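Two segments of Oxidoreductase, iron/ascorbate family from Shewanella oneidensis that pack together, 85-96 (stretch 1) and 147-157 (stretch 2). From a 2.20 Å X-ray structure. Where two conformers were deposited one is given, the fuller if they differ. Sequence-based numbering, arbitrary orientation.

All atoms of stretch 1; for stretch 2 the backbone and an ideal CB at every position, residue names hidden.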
ATOM      1  N   ASP B  85      -7.957   9.532 -19.123  1.00 19.21           N
ATOM      2  CA  ASP B  85      -7.187  10.717 -18.826  1.00 19.39           C
ATOM      3  C   ASP B  85      -6.600  11.245 -20.139  1.00 19.66           C
ATOM      4  O   ASP B  85      -6.571  10.516 -21.138  1.00 17.69           O
ATOM      5  CB  ASP B  85      -6.084  10.419 -17.805  1.00 19.77           C
ATOM      6  CG  ASP B  85      -5.632  11.663 -17.030  1.00 19.98           C
ATOM      7  OD1 ASP B  85      -6.042  12.781 -17.374  1.00 23.98           O
ATOM      8  OD2 ASP B  85      -4.868  11.518 -16.059  1.00 27.83           O
ATOM      9  N   ILE B  86      -6.168  12.507 -20.126  1.00 18.21           N
ATOM     10  CA  ILE B  86      -5.634  13.181 -21.315  1.00 19.92           C
ATOM     11  C   ILE B  86      -4.108  13.067 -21.406  1.00 20.45           C
ATOM     12  O   ILE B  86      -3.477  13.765 -22.194  1.00 19.09           O
ATOM     13  CB  ILE B  86      -6.048  14.682 -21.363  1.00 20.30           C
ATOM     14  CG1 ILE B  86      -5.484  15.448 -20.147  1.00 21.23           C
ATOM     15  CG2 ILE B  86      -7.550  14.803 -21.455  1.00 16.97           C
ATOM     16  CD1 ILE B  86      -5.593  16.969 -20.266  1.00 22.82           C
ATOM     17  N   LYS B  87      -3.520  12.195 -20.588  1.00 20.72           N
ATOM     18  CA  LYS B  87      -2.086  11.992 -20.566  1.00 19.80           C
ATOM     19  C   LYS B  87      -1.733  10.547 -20.221  1.00 18.79           C
ATOM     20  O   LYS B  87      -2.500   9.854 -19.550  1.00 17.71           O
ATOM     21  CB  LYS B  87      -1.417  12.945 -19.564  1.00 20.21           C
ATOM     22  CG  LYS B  87      -1.691  12.632 -18.083  1.00 25.52           C
ATOM     23  CD  LYS B  87      -0.955  13.599 -17.157  1.00 35.64           C
ATOM     24  CE  LYS B  87      -1.388  13.510 -15.687  1.00 33.83           C
ATOM     25  NZ  LYS B  87      -2.860  13.729 -15.474  1.00 38.58           N
ATOM     26  N   GLU B  88      -0.566  10.123 -20.692  1.00 17.76           N
ATOM     27  CA  GLU B  88       0.054   8.842 -20.331  1.00 17.43           C
ATOM     28  C   GLU B  88       1.470   9.221 -19.888  1.00 17.40           C
ATOM     29  O   GLU B  88       1.944  10.317 -20.182  1.00 18.62           O
ATOM     30  CB  GLU B  88       0.049   7.858 -21.521  1.00 18.72           C
ATOM     31  CG  GLU B  88       0.982   8.270 -22.666  1.00 18.35           C
ATOM     32  CD  GLU B  88       0.822   7.475 -23.954  1.00 19.90           C
ATOM     33  OE1 GLU B  88       0.300   6.325 -23.935  1.00 19.65           O
ATOM     34  OE2 GLU B  88       1.257   8.009 -25.008  1.00 17.02           O
ATOM     35  N   TYR B  89       2.133   8.374 -19.122  1.00 16.02           N
ATOM     36  CA  TYR B  89       3.429   8.764 -18.614  1.00 15.32           C
ATOM     37  C   TYR B  89       4.245   7.576 -18.240  1.00 13.57           C
ATOM     38  O   TYR B  89       3.736   6.459 -18.198  1.00 14.94           O
ATOM     39  CB  TYR B  89       3.298   9.744 -17.426  1.00 17.18           C
ATOM     40  CG  TYR B  89       2.351   9.311 -16.326  1.00 14.43           C
ATOM     41  CD1 TYR B  89       1.000   9.633 -16.371  1.00 19.40           C
ATOM     42  CD2 TYR B  89       2.814   8.607 -15.223  1.00 16.50           C
ATOM     43  CE1 TYR B  89       0.119   9.237 -15.349  1.00 19.92           C
ATOM     44  CE2 TYR B  89       1.947   8.229 -14.194  1.00 22.19           C
ATOM     45  CZ  TYR B  89       0.612   8.537 -14.263  1.00 18.01           C
ATOM     46  OH  TYR B  89      -0.218   8.151 -13.242  1.00 22.40           O
ATOM     47  N   TYR B  90       5.523   7.836 -17.998  1.00 14.68           N
ATOM     48  CA  TYR B  90       6.480   6.833 -17.600  1.00 13.80           C
ATOM     49  C   TYR B  90       7.238   7.350 -16.375  1.00 14.79           C
ATOM     50  O   TYR B  90       7.747   8.484 -16.371  1.00 13.53           O
ATOM     51  CB  TYR B  90       7.463   6.579 -18.737  1.00 14.44           C
ATOM     52  CG  TYR B  90       8.199   5.290 -18.621  1.00 16.22           C
ATOM     53  CD1 TYR B  90       9.147   5.091 -17.614  1.00 19.92           C
ATOM     54  CD2 TYR B  90       7.949   4.248 -19.493  1.00 12.79           C
ATOM     55  CE1 TYR B  90       9.811   3.887 -17.494  1.00 14.43           C
ATOM     56  CE2 TYR B  90       8.595   3.040 -19.354  1.00 14.53           C
ATOM     57  CZ  TYR B  90       9.538   2.869 -18.379  1.00 16.95           C
ATOM     58  OH  TYR B  90      10.190   1.662 -18.260  1.00 15.11           O
ATOM     59  N   HIS B  91       7.347   6.498 -15.355  1.00 15.18           N
ATOM     60  CA  HIS B  91       8.092   6.826 -14.132  1.00 13.94           C
ATOM     61  C   HIS B  91       9.455   6.169 -14.187  1.00 14.49           C
ATOM     62  O   HIS B  91       9.583   4.924 -14.158  1.00 14.18           O
ATOM     63  CB  HIS B  91       7.327   6.338 -12.914  1.00 14.02           C
ATOM     64  CG  HIS B  91       6.271   7.281 -12.446  1.00 15.02           C
ATOM     65  ND1 HIS B  91       5.689   7.176 -11.200  1.00 16.09           N
ATOM     66  CD2 HIS B  91       5.726   8.375 -13.028  1.00 17.93           C
ATOM     67  CE1 HIS B  91       4.835   8.174 -11.037  1.00 16.43           C
ATOM     68  NE2 HIS B  91       4.824   8.903 -12.138  1.00 14.03           N
ATOM     69  N   VAL B  92      10.473   7.013 -14.292  1.00 14.80           N
ATOM     70  CA  VAL B  92      11.850   6.558 -14.371  1.00 14.56           C
ATOM     71  C   VAL B  92      12.544   6.723 -13.016  1.00 16.10           C
ATOM     72  O   VAL B  92      12.576   7.831 -12.461  1.00 13.44           O
ATOM     73  CB  VAL B  92      12.658   7.379 -15.401  1.00 16.09           C
ATOM     74  CG1 VAL B  92      14.153   6.979 -15.356  1.00 12.21           C
ATOM     75  CG2 VAL B  92      12.084   7.235 -16.804  1.00 12.18           C
ATOM     76  N   TYR B  93      13.122   5.624 -12.529  1.00 16.14           N
ATOM     77  CA  TYR B  93      14.067   5.640 -11.410  1.00 16.74           C
ATOM     78  C   TYR B  93      15.346   4.915 -11.806  1.00 16.67           C
ATOM     79  O   TYR B  93      15.283   3.941 -12.532  1.00 17.54           O
ATOM     80  CB  TYR B  93      13.492   4.887 -10.192  1.00 16.40           C
ATOM     81  CG  TYR B  93      12.217   5.426  -9.618  1.00 12.24           C
ATOM     82  CD1 TYR B  93      12.232   6.404  -8.627  1.00 18.03           C
ATOM     83  CD2 TYR B  93      10.991   4.944 -10.042  1.00 18.25           C
ATOM     84  CE1 TYR B  93      11.067   6.899  -8.094  1.00 17.07           C
ATOM     85  CE2 TYR B  93       9.816   5.409  -9.510  1.00 13.51           C
ATOM     86  CZ  TYR B  93       9.853   6.389  -8.535  1.00 18.05           C
ATOM     87  OH  TYR B  93       8.678   6.859  -8.015  1.00 13.53           O
ATOM     88  N   PRO B  94      16.509   5.346 -11.286  1.00 17.88           N
ATOM     89  CA  PRO B  94      17.771   4.631 -11.544  1.00 19.36           C
ATOM     90  C   PRO B  94      17.692   3.128 -11.245  1.00 19.65           C
ATOM     91  O   PRO B  94      18.307   2.314 -11.940  1.00 20.62           O
ATOM     92  CB  PRO B  94      18.741   5.287 -10.562  1.00 21.78           C
ATOM     93  CG  PRO B  94      18.180   6.639 -10.322  1.00 19.69           C
ATOM     94  CD  PRO B  94      16.708   6.517 -10.419  1.00 17.06           C
ATOM     95  N   TRP B  95      16.926   2.783 -10.214  1.00 19.17           N
ATOM     96  CA  TRP B  95      16.716   1.404  -9.801  1.00 19.36           C
ATOM     97  C   TRP B  95      15.606   0.677 -10.560  1.00 18.46           C
ATOM     98  O   TRP B  95      15.449  -0.542 -10.443  1.00 18.51           O
ATOM     99  CB  TRP B  95      16.392   1.348  -8.303  1.00 18.67           C
ATOM    100  CG  TRP B  95      15.261   2.238  -7.851  1.00 15.31           C
ATOM    101  CD1 TRP B  95      15.380   3.449  -7.255  1.00 15.45           C
ATOM    102  CD2 TRP B  95      13.856   1.967  -7.928  1.00 12.78           C
ATOM    103  NE1 TRP B  95      14.147   3.953  -6.945  1.00 12.79           N
ATOM    104  CE2 TRP B  95      13.189   3.067  -7.355  1.00 15.42           C
ATOM    105  CE3 TRP B  95      13.095   0.897  -8.415  1.00 14.92           C
ATOM    106  CZ2 TRP B  95      11.796   3.146  -7.277  1.00 13.03           C
ATOM    107  CZ3 TRP B  95      11.704   0.977  -8.346  1.00 18.80           C
ATOM    108  CH2 TRP B  95      11.072   2.090  -7.756  1.00 14.51           C
ATOM    109  N   GLY B  96      14.834   1.411 -11.337  1.00 18.40           N
ATOM    110  CA  GLY B  96      13.597   0.860 -11.867  1.00 18.88           C
ATOM    111  C   GLY B  96      13.698   0.380 -13.301  1.00 20.56           C
ATOM    112  O   GLY B  96      14.775   0.343 -13.897  1.00 20.28           O
ATOM    113  N   UNK B 147      19.154   9.621  -3.510  1.00 23.04           N
ATOM    114  CA  UNK B 147      17.840   9.461  -2.958  1.00 22.42           C
ATOM    115  C   UNK B 147      17.057   8.458  -3.771  1.00 21.28           C
ATOM    116  O   UNK B 147      16.925   8.585  -4.993  1.00 20.36           O
ATOM    117  CB  UNK B 147      17.109  10.804  -2.899  1.00 22.42           C
ATOM    118  N   UNK B 148      16.502   7.493  -3.049  1.00 19.00           N
ATOM    119  CA  UNK B 148      15.717   6.397  -3.602  1.00 18.18           C
ATOM    120  C   UNK B 148      14.393   6.883  -4.193  1.00 18.38           C
ATOM    121  O   UNK B 148      13.902   6.346  -5.206  1.00 16.17           O
ATOM    122  CB  UNK B 148      15.451   5.348  -2.521  1.00 18.18           C
ATOM    123  N   UNK B 149      13.817   7.907  -3.564  1.00 18.52           N
ATOM    124  CA  UNK B 149      12.506   8.392  -3.961  1.00 18.70           C
ATOM    125  C   UNK B 149      12.528   9.394  -5.110  1.00 17.15           C
ATOM    126  O   UNK B 149      11.484   9.682  -5.703  1.00 19.08           O
ATOM    127  CB  UNK B 149      11.819   9.030  -2.752  1.00 18.70           C
ATOM    128  N   UNK B 150      13.677   9.950  -5.441  1.00 17.27           N
ATOM    129  CA  UNK B 150      13.692  10.980  -6.481  1.00 17.04           C
ATOM    130  C   UNK B 150      13.164  10.348  -7.763  1.00 16.69           C
ATOM    131  O   UNK B 150      13.587   9.244  -8.121  1.00 14.89           O
ATOM    132  CB  UNK B 150      15.094  11.557  -6.684  1.00 17.04           C
ATOM    133  N   UNK B 151      12.221  11.046  -8.393  1.00 15.65           N
ATOM    134  CA  UNK B 151      11.451  10.532  -9.530  1.00 17.37           C
ATOM    135  C   UNK B 151      11.572  11.418 -10.762  1.00 16.08           C
ATOM    136  O   UNK B 151      11.350  12.610 -10.681  1.00 17.25           O
ATOM    137  CB  UNK B 151       9.977  10.393  -9.144  1.00 17.37           C
ATOM    138  N   UNK B 152      11.916  10.826 -11.896  1.00 16.96           N
ATOM    139  CA  UNK B 152      11.871  11.509 -13.196  1.00 17.96           C
ATOM    140  C   UNK B 152      10.638  10.960 -13.917  1.00 18.27           C
ATOM    141  O   UNK B 152      10.564   9.786 -14.214  1.00 19.82           O
ATOM    142  CB  UNK B 152      13.149  11.290 -14.008  1.00 17.96           C
ATOM    143  N   UNK B 153       9.652  11.822 -14.099  1.00 19.49           N
ATOM    144  CA  UNK B 153       8.330  11.508 -14.593  1.00 19.52           C
ATOM    145  C   UNK B 153       8.318  12.057 -16.021  1.00 22.04           C
ATOM    146  O   UNK B 153       8.566  13.239 -16.238  1.00 22.45           O
ATOM    147  CB  UNK B 153       7.222  12.100 -13.720  1.00 19.52           C
ATOM    148  N   UNK B 154       8.111  11.189 -17.007  1.00 20.12           N
ATOM    149  CA  UNK B 154       8.050  11.620 -18.402  1.00 17.84           C
ATOM    150  C   UNK B 154       6.587  11.631 -18.812  1.00 18.31           C
ATOM    151  O   UNK B 154       5.967  10.574 -18.902  1.00 18.60           O
ATOM    152  CB  UNK B 154       8.876  10.710 -19.313  1.00 17.84           C
ATOM    153  N   UNK B 155       6.040  12.840 -19.025  1.00 18.34           N
ATOM    154  CA  UNK B 155       4.620  13.022 -19.324  0.50 17.52           C
ATOM    155  C   UNK B 155       4.392  13.177 -20.819  1.00 18.10           C
ATOM    156  O   UNK B 155       5.155  13.873 -21.496  1.00 18.35           O
ATOM    157  CB  UNK B 155       4.068  14.240 -18.581  0.50 17.52           C
ATOM    158  N   UNK B 156       3.341  12.527 -21.332  1.00 17.14           N
ATOM    159  CA  UNK B 156       2.935  12.683 -22.721  1.00 17.87           C
ATOM    160  C   UNK B 156       1.438  12.942 -22.837  1.00 18.52           C
ATOM    161  O   UNK B 156       0.639  12.097 -22.467  1.00 17.48           O
ATOM    162  CB  UNK B 156       3.317  11.440 -23.527  1.00 17.87           C
ATOM    163  N   UNK B 157       1.087  14.129 -23.334  1.00 17.29           N
ATOM    164  CA  UNK B 157      -0.266  14.459 -23.702  1.00 18.55           C
ATOM    165  C   UNK B 157      -0.448  14.176 -25.166  1.00 18.62           C
ATOM    166  O   UNK B 157       0.077  14.913 -25.992  1.00 20.49           O
ATOM    167  CB  UNK B 157      -0.595  15.918 -23.377  1.00 18.55           C
TER

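The two stretches run antiparallel, strand 88-92 against strand 151-157, so positions 152 to 156 pair in turn with Val92 back to Glu88. Position 147 lies beyond reach of stretch 1, which leaves its identity open; it is Ser147, whose OG accepts weak hydrogen bonds from the backbone N of 149 and 150.

At 148 the ideal CB lies 4.8 Å from Trp95 NE1, and the backbone O of 148 accepts a hydrogen bond from that NE1 at 3.0 Å. A flat or aliphatic side chain could lie along the indole. His148 forms an offset stack with the five-membered ring of Trp95, centroids 4.4 Å apart.

Positions 149 and 150 point away from stretch 1, which constrains them little. They are Lys149 and Thr150.

The CB of 151 lies sideways, 3.8 Å from Tyr93 CE1, with the His91 ring within reach. A branched aliphatic residue fits between such rings. Leu151 places CD1 over a face of His91, 3.9 Å from the ring centroid, and off-centre against Tyr93.

Position 152 pairs with Val92 through two backbone hydrogen bonds, its CB on the same face as the valine; any apolar residue would serve. Leu152 brings its CB to 4.2 Å from Val92 CB.

At 153 the CB is 4.1 Å from His91 CD2, and the Tyr89 ring lies farther along the same face. A long donor could use both, while a shorter apolar residue would reach only the nearer part. Arg153, extended with its first three chi angles t, donates from NE to His91 NE2 at 3.1 Å and lays its guanidinium over the Tyr89 ring, a cation-pi contact with CZ 4.2 Å from the centroid.

Position 154, hydrogen-bonded through its backbone to Tyr90, looks toward the side of Val92; valine, isoleucine or leucine would be suitable. Ile154 sets CD1 3.9 Å from Val92 CG2.

The CB of 155 faces Tyr89 CB and Lys87 CD, both aliphatic, favouring an apolar chain. Leu155 packs CD2 3.6 Å from Tyr89 CB and CD1 3.2 Å from Lys87 CD.

Position 156 pairs with Glu88, whose carboxylate bends toward it, so a donor or a cation is expected. His156 donates from ND1 to Glu88 OE2 at 2.7 Å.

At 157 the CB is 4.9 Å from Lys87 CB, with Ile86 nearby; a large apolar or aromatic side chain would cover both. Tyr157 takes Lys87 CB over its ring face, 4.0 Å from the centroid, while CE2 meets Ile86 CD1 at 4.1 Å.

Stretch 2, residues 147-157: SHKTLLRILHY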
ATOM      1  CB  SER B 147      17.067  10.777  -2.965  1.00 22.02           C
ATOM      2  OG  SER B 147      15.698  10.499  -2.766  1.00 22.26           O
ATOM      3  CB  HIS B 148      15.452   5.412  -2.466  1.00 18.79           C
ATOM      4  CG  HIS B 148      14.696   4.195  -2.870  1.00 21.63           C
ATOM      5  ND1 HIS B 148      13.470   3.885  -2.329  1.00 23.94           N
ATOM      6  CD2 HIS B 148      14.994   3.196  -3.736  1.00 21.93           C
ATOM      7  CE1 HIS B 148      13.033   2.753  -2.853  1.00 25.15           C
ATOM      8  NE2 HIS B 148      13.937   2.312  -3.708  1.00 20.95           N
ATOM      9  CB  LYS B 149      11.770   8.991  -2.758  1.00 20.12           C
ATOM     10  CG  LYS B 149      11.199   7.950  -1.793  1.00 27.49           C
ATOM     11  CD  LYS B 149       9.695   7.733  -1.996  1.00 33.75           C
ATOM     12  CE  LYS B 149       8.876   8.937  -1.501  1.00 35.35           C
ATOM     13  NZ  LYS B 149       7.401   8.697  -1.617  1.00 34.80           N
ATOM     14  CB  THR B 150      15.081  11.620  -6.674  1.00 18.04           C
ATOM     15  OG1 THR B 150      15.286  12.561  -5.621  1.00 19.84           O
ATOM     16  CG2 THR B 150      15.201  12.360  -8.050  1.00 12.04           C
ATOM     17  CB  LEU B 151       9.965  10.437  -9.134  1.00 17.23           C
ATOM     18  CG  LEU B 151       8.902  10.346 -10.222  1.00 15.11           C
ATOM     19  CD1 LEU B 151       9.047   9.032 -10.945  1.00 15.87           C
ATOM     20  CD2 LEU B 151       7.498  10.486  -9.600  1.00 13.05           C
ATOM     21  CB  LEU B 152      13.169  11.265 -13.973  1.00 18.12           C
ATOM     22  CG  LEU B 152      13.296  11.797 -15.395  1.00 22.16           C
ATOM     23  CD1 LEU B 152      12.896  13.248 -15.491  1.00 14.28           C
ATOM     24  CD2 LEU B 152      14.721  11.580 -15.904  1.00 19.73           C
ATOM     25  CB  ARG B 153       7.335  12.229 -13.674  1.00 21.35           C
ATOM     26  CG  ARG B 153       5.866  12.022 -13.906  1.00 28.80           C
ATOM     27  CD  ARG B 153       4.983  12.508 -12.704  1.00 25.45           C
ATOM     28  NE  ARG B 153       3.747  11.724 -12.673  1.00 26.64           N
ATOM     29  CZ  ARG B 153       2.501  12.180 -12.830  1.00 30.54           C
ATOM     30  NH1 ARG B 153       2.213  13.470 -12.972  1.00 31.05           N
ATOM     31  NH2 ARG B 153       1.510  11.309 -12.811  1.00 37.73           N
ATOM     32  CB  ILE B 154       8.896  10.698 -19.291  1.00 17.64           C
ATOM     33  CG1 ILE B 154      10.307  10.629 -18.710  1.00 18.90           C
ATOM     34  CG2 ILE B 154       8.904  11.175 -20.798  1.00 14.73           C
ATOM     35  CD1 ILE B 154      11.314   9.882 -19.516  1.00 18.11           C
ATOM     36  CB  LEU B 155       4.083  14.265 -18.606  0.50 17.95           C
ATOM     37  CG  LEU B 155       3.721  14.039 -17.139  0.50 20.89           C
ATOM     38  CD1 LEU B 155       2.264  13.677 -17.006  0.50 18.97           C
ATOM     39  CD2 LEU B 155       4.588  12.945 -16.522  0.50 13.94           C
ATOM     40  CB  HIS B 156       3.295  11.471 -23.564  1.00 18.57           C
ATOM     41  CG  HIS B 156       2.792  11.560 -24.979  1.00 17.71           C
ATOM     42  ND1 HIS B 156       2.033  10.571 -25.570  1.00 17.24           N
ATOM     43  CD2 HIS B 156       2.931  12.533 -25.912  1.00 17.28           C
ATOM     44  CE1 HIS B 156       1.739  10.928 -26.811  1.00 20.83           C
ATOM     45  NE2 HIS B 156       2.274  12.115 -27.041  1.00 15.41           N
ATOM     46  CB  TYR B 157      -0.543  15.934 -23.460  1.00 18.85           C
ATOM     47  CG  TYR B 157      -0.457  16.328 -22.017  1.00 20.80           C
ATOM     48  CD1 TYR B 157       0.763  16.685 -21.438  1.00 19.97           C
ATOM     49  CD2 TYR B 157      -1.598  16.350 -21.228  1.00 20.92           C
ATOM     50  CE1 TYR B 157       0.834  17.054 -20.112  1.00 21.33           C
ATOM     51  CE2 TYR B 157      -1.534  16.708 -19.897  1.00 24.56           C
ATOM     52  CZ  TYR B 157      -0.321  17.056 -19.344  1.00 22.50           C
ATOM     53  OH  TYR B 157      -0.286  17.423 -18.034  1.00 26.32           O
TER
HETATM   54  O   HOH W   1      -1.850  16.771 -16.093  1.00 30.64           O
HETATM   55  O   HOH W   2       8.989   8.379  -5.972  1.00 15.48           O
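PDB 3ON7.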